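Local coordinates for glycosyl hydrolases family 2, sugar binding domain protein (Bacteroides uniformis str. 3978 T3 ii, PDB 6D1P) that probably cleaves glucuronic acid from glucuronides, as a family 2 beta-glucuronidase of a human gut bacterium, at residues Pro281-Cys286 and Thr300-Phe305; Ile207-Thr212 and His414-Ser419. All blocks are in the same frame, centred on the assembly; numbering follows the deposited sequence.

Interaction 1 of 2, residues Pro281-Cys286 and Thr300-Phe305; sequences PALYTC and TQHFGF
Tyr284, Phe303 and Phe305 form an aromatic cluster. The edge of Phe305 meets a face of Tyr284 in a T-shaped pair, with centroids 4.8 Å apart and planes at 78°. Phe305 CE1 sits over the centre of the tyrosine ring. Phe303 uses a different part of Tyr284. Its CG takes the crowded position between backbone N and carbonyl carbon (chi1 58°), so the ring folds across toward the partner strand. Tyr284 CB then lies over its face, 3.7 Å from the Phe303 centroid, a CH-pi contact. The Tyr284 and Phe303 rings are near parallel but barely overlap. Cys286 CB touches the edge of Phe303 at CE1, 3.7 Å away. Tyr284, Cys286 and Phe303 share the inner face of the beta hairpin 284-292/295-303 in an immunoglobulin-like sandwich; Phe305 joins them from the loop that follows. Ile209, Ile222 and Leu270 of the other sheet pack against them. The backbone pairing is antiparallel. Tyr284 N donates to Phe303 O at 2.9 Å, and Phe303 N to Tyr284 O at 3.0 Å. Cys286 and Gln301 make the next hydrogen-bonded pair; the bond from Cys286 N to Gln301 O is the straightest, at 167°. Between them, Thr285 and His302 form a non-hydrogen-bonded pair on the other face, with Thr285 OG1 over the imidazole face. Beyond the pairing, a water bridges Ala282 O and Phe305 N. Tyr284 OH bonds to Gln274 N, and Thr300 OG1 to Asp26.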
loop_
_atom_site.group_PDB
_atom_site.type_symbol
_atom_site.label_atom_id
_atom_site.label_comp_id
_atom_site.label_asym_id
_atom_site.label_seq_id
_atom_site.Cartn_x
_atom_site.Cartn_y
_atom_site.Cartn_z
ATOM N N PRO A 281 5.502 11.839 -45.012
ATOM C CA PRO A 281 5.830 12.753 -43.900
ATOM C C PRO A 281 7.165 13.469 -44.091
ATOM O O PRO A 281 8.097 13.353 -43.284
ATOM C CB PRO A 281 5.829 11.810 -42.687
ATOM C CG PRO A 281 6.229 10.482 -43.240
ATOM C CD PRO A 281 5.639 10.420 -44.638
ATOM N N ALA A 282 7.258 14.245 -45.164
ATOM C CA ALA A 282 8.450 15.047 -45.393
ATOM C C ALA A 282 8.616 16.078 -44.284
ATOM O O ALA A 282 7.728 16.905 -44.046
ATOM C CB ALA A 282 8.372 15.737 -46.757
ATOM N N LEU A 283 9.766 16.041 -43.624
ATOM C CA LEU A 283 10.079 16.942 -42.531
ATOM C C LEU A 283 11.266 17.809 -42.909
ATOM O O LEU A 283 12.282 17.296 -43.390
ATOM C CB LEU A 283 10.396 16.167 -41.254
ATOM C CG LEU A 283 9.250 15.470 -40.531
ATOM C CD1 LEU A 283 9.790 14.557 -39.410
ATOM C CD2 LEU A 283 8.320 16.516 -39.970
ATOM N N TYR A 284 11.124 19.116 -42.705
ATOM C CA TYR A 284 12.226 20.056 -42.786
ATOM C C TYR A 284 12.889 20.177 -41.425
ATOM O O TYR A 284 12.336 19.774 -40.397
ATOM C CB TYR A 284 11.741 21.430 -43.248
ATOM C CG TYR A 284 11.424 21.541 -44.722
ATOM C CD1 TYR A 284 10.330 20.882 -45.266
ATOM C CD2 TYR A 284 12.210 22.321 -45.567
ATOM C CE1 TYR A 284 10.027 20.985 -46.598
ATOM C CE2 TYR A 284 11.914 22.435 -46.921
ATOM C CZ TYR A 284 10.822 21.762 -47.430
ATOM O OH TYR A 284 10.506 21.851 -48.772
ATOM N N THR A 285 14.084 20.763 -41.420
ATOM C CA THR A 285 14.842 20.952 -40.196
ATOM C C THR A 285 15.281 22.400 -40.080
ATOM O O THR A 285 15.623 23.034 -41.078
ATOM C CB THR A 285 16.061 20.021 -40.144
ATOM O OG1 THR A 285 15.646 18.737 -39.661
ATOM C CG2 THR A 285 17.136 20.565 -39.209
ATOM N N CYS A 286 15.236 22.924 -38.859
ATOM C CA CYS A 286 15.773 24.235 -38.539
ATOM C C CYS A 286 16.812 24.073 -37.442
ATOM O O CYS A 286 16.527 23.482 -36.395
ATOM C CB CYS A 286 14.659 25.184 -38.100
ATOM S SG CYS A 286 15.234 26.760 -37.448
ATOM N N THR A 300 18.237 21.641 -32.765
ATOM C CA THR A 300 17.690 21.212 -34.041
ATOM C C THR A 300 16.194 20.986 -33.889
ATOM O O THR A 300 15.753 20.347 -32.926
ATOM C CB THR A 300 18.380 19.935 -34.507
ATOM O OG1 THR A 300 19.795 20.153 -34.530
ATOM C CG2 THR A 300 17.894 19.537 -35.871
ATOM N N GLN A 301 15.420 21.505 -34.834
ATOM C CA GLN A 301 13.967 21.439 -34.783
ATOM C C GLN A 301 13.429 20.936 -36.111
ATOM O O GLN A 301 13.845 21.419 -37.169
ATOM C CB GLN A 301 13.378 22.817 -34.482
ATOM C CG GLN A 301 13.891 23.439 -33.221
ATOM C CD GLN A 301 13.144 22.934 -32.020
ATOM O OE1 GLN A 301 11.930 22.705 -32.087
ATOM N NE2 GLN A 301 13.862 22.740 -30.912
ATOM N N HIS A 302 12.496 19.992 -36.062
ATOM C CA HIS A 302 11.778 19.605 -37.262
ATOM C C HIS A 302 10.482 20.395 -37.394
ATOM O O HIS A 302 9.941 20.922 -36.420
ATOM C CB HIS A 302 11.468 18.113 -37.264
ATOM C CG HIS A 302 12.686 17.251 -37.191
ATOM N ND1 HIS A 302 13.401 17.067 -36.024
ATOM C CD2 HIS A 302 13.322 16.528 -38.144
ATOM C CE1 HIS A 302 14.421 16.262 -36.261
ATOM N NE2 HIS A 302 14.397 15.921 -37.539
ATOM N N PHE A 303 9.997 20.481 -38.626
ATOM C CA PHE A 303 8.694 21.068 -38.907
ATOM C C PHE A 303 8.252 20.578 -40.281
ATOM O O PHE A 303 8.949 19.795 -40.933
ATOM C CB PHE A 303 8.743 22.596 -38.827
ATOM C CG PHE A 303 9.731 23.220 -39.766
ATOM C CD1 PHE A 303 11.058 23.365 -39.393
ATOM C CD2 PHE A 303 9.331 23.660 -41.017
ATOM C CE1 PHE A 303 11.974 23.940 -40.245
ATOM C CE2 PHE A 303 10.238 24.248 -41.882
ATOM C CZ PHE A 303 11.565 24.387 -41.498
ATOM N N GLY A 304 7.090 21.041 -40.715
ATOM C CA GLY A 304 6.485 20.526 -41.931
ATOM C C GLY A 304 5.584 21.543 -42.594
ATOM O O GLY A 304 4.951 22.376 -41.932
ATOM N N PHE A 305 5.528 21.473 -43.918
ATOM C CA PHE A 305 4.622 22.285 -44.715
ATOM C C PHE A 305 3.370 21.466 -44.990
ATOM O O PHE A 305 3.437 20.415 -45.626
ATOM C CB PHE A 305 5.298 22.738 -46.019
ATOM C CG PHE A 305 6.414 23.745 -45.809
ATOM C CD1 PHE A 305 7.728 23.327 -45.668
ATOM C CD2 PHE A 305 6.141 25.100 -45.734
ATOM C CE1 PHE A 305 8.741 24.242 -45.461
ATOM C CE2 PHE A 305 7.156 26.021 -45.537
ATOM C CZ PHE A 305 8.456 25.587 -45.401
HETATM O O HOH W 1 7.379 19.203 -44.733
#

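Interaction 2 of 2, residues Ile207-Thr212 and His414-Ser419; sequences IRIEAT and HRNHPS. With GOL (glycerol), chain E.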
loop_
_atom_site.group_PDB
_atom_site.type_symbol
_atom_site.label_atom_id
_atom_site.label_comp_id
_atom_site.label_asym_id
_atom_site.label_seq_id
_atom_site.Cartn_x
_atom_site.Cartn_y
_atom_site.Cartn_z
ATOM N N ILE A 207 11.745 28.528 -29.331
ATOM C CA ILE A 207 11.934 28.602 -30.781
ATOM C C ILE A 207 10.661 28.147 -31.476
ATOM O O ILE A 207 10.396 26.944 -31.603
ATOM C CB ILE A 207 13.142 27.759 -31.245
ATOM C CG1 ILE A 207 14.443 28.371 -30.721
ATOM C CG2 ILE A 207 13.170 27.603 -32.783
ATOM C CD1 ILE A 207 15.676 27.858 -31.401
ATOM N N ARG A 208 9.871 29.102 -31.938
ATOM C CA ARG A 208 8.577 28.824 -32.545
ATOM C C ARG A 208 8.712 28.895 -34.063
ATOM O O ARG A 208 9.290 29.848 -34.599
ATOM C CB ARG A 208 7.536 29.819 -32.023
ATOM C CG ARG A 208 6.218 29.879 -32.772
ATOM C CD ARG A 208 5.586 31.258 -32.560
ATOM N NE ARG A 208 4.158 31.285 -32.856
ATOM C CZ ARG A 208 3.276 31.969 -32.135
ATOM N NH1 ARG A 208 3.692 32.663 -31.081
ATOM N NH2 ARG A 208 1.981 31.950 -32.451
ATOM N N ILE A 209 8.197 27.881 -34.753
ATOM C CA ILE A 209 8.380 27.734 -36.188
ATOM C C ILE A 209 7.011 27.506 -36.809
ATOM O O ILE A 209 6.385 26.462 -36.575
ATOM C CB ILE A 209 9.331 26.583 -36.534
ATOM C CG1 ILE A 209 10.684 26.793 -35.860
ATOM C CG2 ILE A 209 9.519 26.489 -38.037
ATOM C CD1 ILE A 209 11.705 25.752 -36.228
ATOM N N GLU A 210 6.544 28.473 -37.601
ATOM C CA GLU A 210 5.256 28.381 -38.277
ATOM C C GLU A 210 5.502 28.301 -39.781
ATOM O O GLU A 210 5.768 29.310 -40.441
ATOM C CB GLU A 210 4.371 29.560 -37.924
ATOM C CG GLU A 210 4.113 29.726 -36.433
ATOM C CD GLU A 210 2.979 30.705 -36.169
ATOM O OE1 GLU A 210 2.197 30.977 -37.107
ATOM O OE2 GLU A 210 2.871 31.204 -35.035
ATOM N N ALA A 211 5.431 27.092 -40.313
ATOM C CA ALA A 211 5.469 26.877 -41.742
ATOM C C ALA A 211 4.046 26.960 -42.273
ATOM O O ALA A 211 3.144 26.300 -41.746
ATOM C CB ALA A 211 6.092 25.521 -42.073
ATOM N N THR A 212 3.852 27.773 -43.311
ATOM C CA THR A 212 2.551 27.997 -43.922
ATOM C C THR A 212 2.651 27.730 -45.421
ATOM O O THR A 212 3.658 28.063 -46.059
ATOM C CB THR A 212 2.065 29.435 -43.644
ATOM O OG1 THR A 212 3.012 30.367 -44.175
ATOM C CG2 THR A 212 1.986 29.682 -42.153
ATOM N N HIS A 414 4.297 21.733 -28.100
ATOM C CA HIS A 414 4.098 20.865 -29.256
ATOM C C HIS A 414 3.743 21.597 -30.547
ATOM O O HIS A 414 3.510 20.936 -31.567
ATOM C CB HIS A 414 3.002 19.834 -28.957
ATOM C CG HIS A 414 3.425 18.778 -27.997
ATOM N ND1 HIS A 414 2.574 17.790 -27.552
ATOM C CD2 HIS A 414 4.618 18.548 -27.398
ATOM C CE1 HIS A 414 3.224 16.998 -26.717
ATOM N NE2 HIS A 414 4.468 17.433 -26.613
ATOM N N ARG A 415 3.701 22.929 -30.551
ATOM C CA ARG A 415 3.203 23.624 -31.736
ATOM C C ARG A 415 4.083 23.446 -32.967
ATOM O O ARG A 415 3.595 23.634 -34.082
ATOM C CB ARG A 415 3.054 25.100 -31.458
ATOM C CG ARG A 415 4.332 25.775 -31.083
ATOM C CD ARG A 415 4.001 27.205 -30.790
ATOM N NE ARG A 415 4.952 27.874 -29.923
ATOM C CZ ARG A 415 4.635 28.961 -29.231
ATOM N NH1 ARG A 415 3.405 29.446 -29.325
ATOM N NH2 ARG A 415 5.522 29.552 -28.442
ATOM N N ASN A 416 5.359 23.101 -32.809
ATOM C CA ASN A 416 6.207 22.913 -33.976
ATOM C C ASN A 416 5.952 21.590 -34.685
ATOM O O ASN A 416 6.496 21.377 -35.773
ATOM C CB ASN A 416 7.690 22.997 -33.587
ATOM C CG ASN A 416 8.099 24.379 -33.101
ATOM O OD1 ASN A 416 7.329 25.337 -33.170
ATOM N ND2 ASN A 416 9.331 24.491 -32.621
ATOM N N HIS A 417 5.153 20.698 -34.109
ATOM C CA HIS A 417 4.929 19.404 -34.738
ATOM C C HIS A 417 3.912 19.542 -35.859
ATOM O O HIS A 417 2.763 19.924 -35.598
ATOM C CB HIS A 417 4.451 18.379 -33.726
ATOM C CG HIS A 417 5.479 18.036 -32.702
ATOM N ND1 HIS A 417 6.527 17.181 -32.961
ATOM C CD2 HIS A 417 5.639 18.453 -31.426
ATOM C CE1 HIS A 417 7.285 17.076 -31.887
ATOM N NE2 HIS A 417 6.766 17.836 -30.939
ATOM N N PRO A 418 4.275 19.239 -37.103
ATOM C CA PRO A 418 3.277 19.296 -38.177
ATOM C C PRO A 418 2.176 18.272 -38.012
ATOM O O PRO A 418 1.078 18.489 -38.536
ATOM C CB PRO A 418 4.104 19.041 -39.444
ATOM C CG PRO A 418 5.277 18.257 -38.961
ATOM C CD PRO A 418 5.589 18.795 -37.591
ATOM N N SER A 419 2.418 17.173 -37.283
ATOM C CA SER A 419 1.384 16.152 -37.141
ATOM C C SER A 419 0.139 16.679 -36.435
ATOM O O SER A 419 -0.947 16.116 -36.618
ATOM C CB SER A 419 1.932 14.927 -36.396
ATOM O OG SER A 419 2.301 15.250 -35.066
HETATM C C1 GOL E . 4.239 22.669 -38.718
HETATM O O1 GOL E . 5.494 22.101 -38.591
HETATM C C2 GOL E . 4.298 24.046 -38.010
HETATM O O2 GOL E . 5.416 24.787 -38.402
HETATM C C3 GOL E . 2.985 24.734 -38.421
HETATM O O3 GOL E . 2.714 25.694 -37.436
#
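This contact belongs to the junction between the immunoglobulin-like sandwich and the TIM barrel. A type I beta turn from His414 to His417 leads out of the end of helix 397-414 of the barrel and presents Asn416 to strand 203-213. The turn is closed by a bond from His417 N to His414 O. The Asn416 carboxamide grips the backbone of the strand with both of its polar atoms. Asn416 ND2 donates to Ile207 O at 2.9 Å; the bond is almost straight (175°), and the acceptor lies in the amide plane. Ile209 N donates to Asn416 OD1 at 3.1 Å, from above the carbonyl plane. ND2 also bonds to Gln301 OE1, so three bonds fix the rotation of the amide. An alanine here would remove the bonds to both the strand and Gln301, and the turn would probably be held less firmly against the sandwich. Beside it, two arginines meet with their guanidinium groups stacked, planes 19° apart and centres 4.4 Å apart. The two chains cross at about a right angle. Arg415 NH1 lies over a face of Arg208, offset toward the rim, and Arg208 CG lies over a face of Arg415. The like charges are close: Arg208 NH1 lies 3.7 Å from Arg415 NH1. A salt bridge from Arg208 NE to Glu210 OE2, at 2.5 Å, probably eases the repulsion. Further along the strand, a glycerol, probably from the crystallisation liquor, spans the two segments. Its O2 donates to Ile209 O and accepts from Ala211 N, while its O1 donates to Asn416 O. A sandwich domain packed beside a TIM barrel is the layout of glycoside hydrolase family 2; here the edge strand 203-213 takes part in the join.

In the fold
The centres of the two interactions lie about 9 Å apart, on the same side of the chain's centre. In chain order, 207-212 comes first, then 281-286 and 300-305, then 414-419, so both segments of interaction 1 fall between those of interaction 2. Strand 295-303 of the hairpin is an outermost strand of the four-stranded sheet of the sandwich, and strand 203-213 one of its three-stranded sheet. Cys286 CB packs on Ile209 CD1 between these sheets. The barrel turn reaches both: its amide links the two interactions, and Pro418 CG packs on Leu283 CD2. The glycerol also bonds to Gly304 N. One short turn thus ties the barrel to the edges of both sandwich sheets.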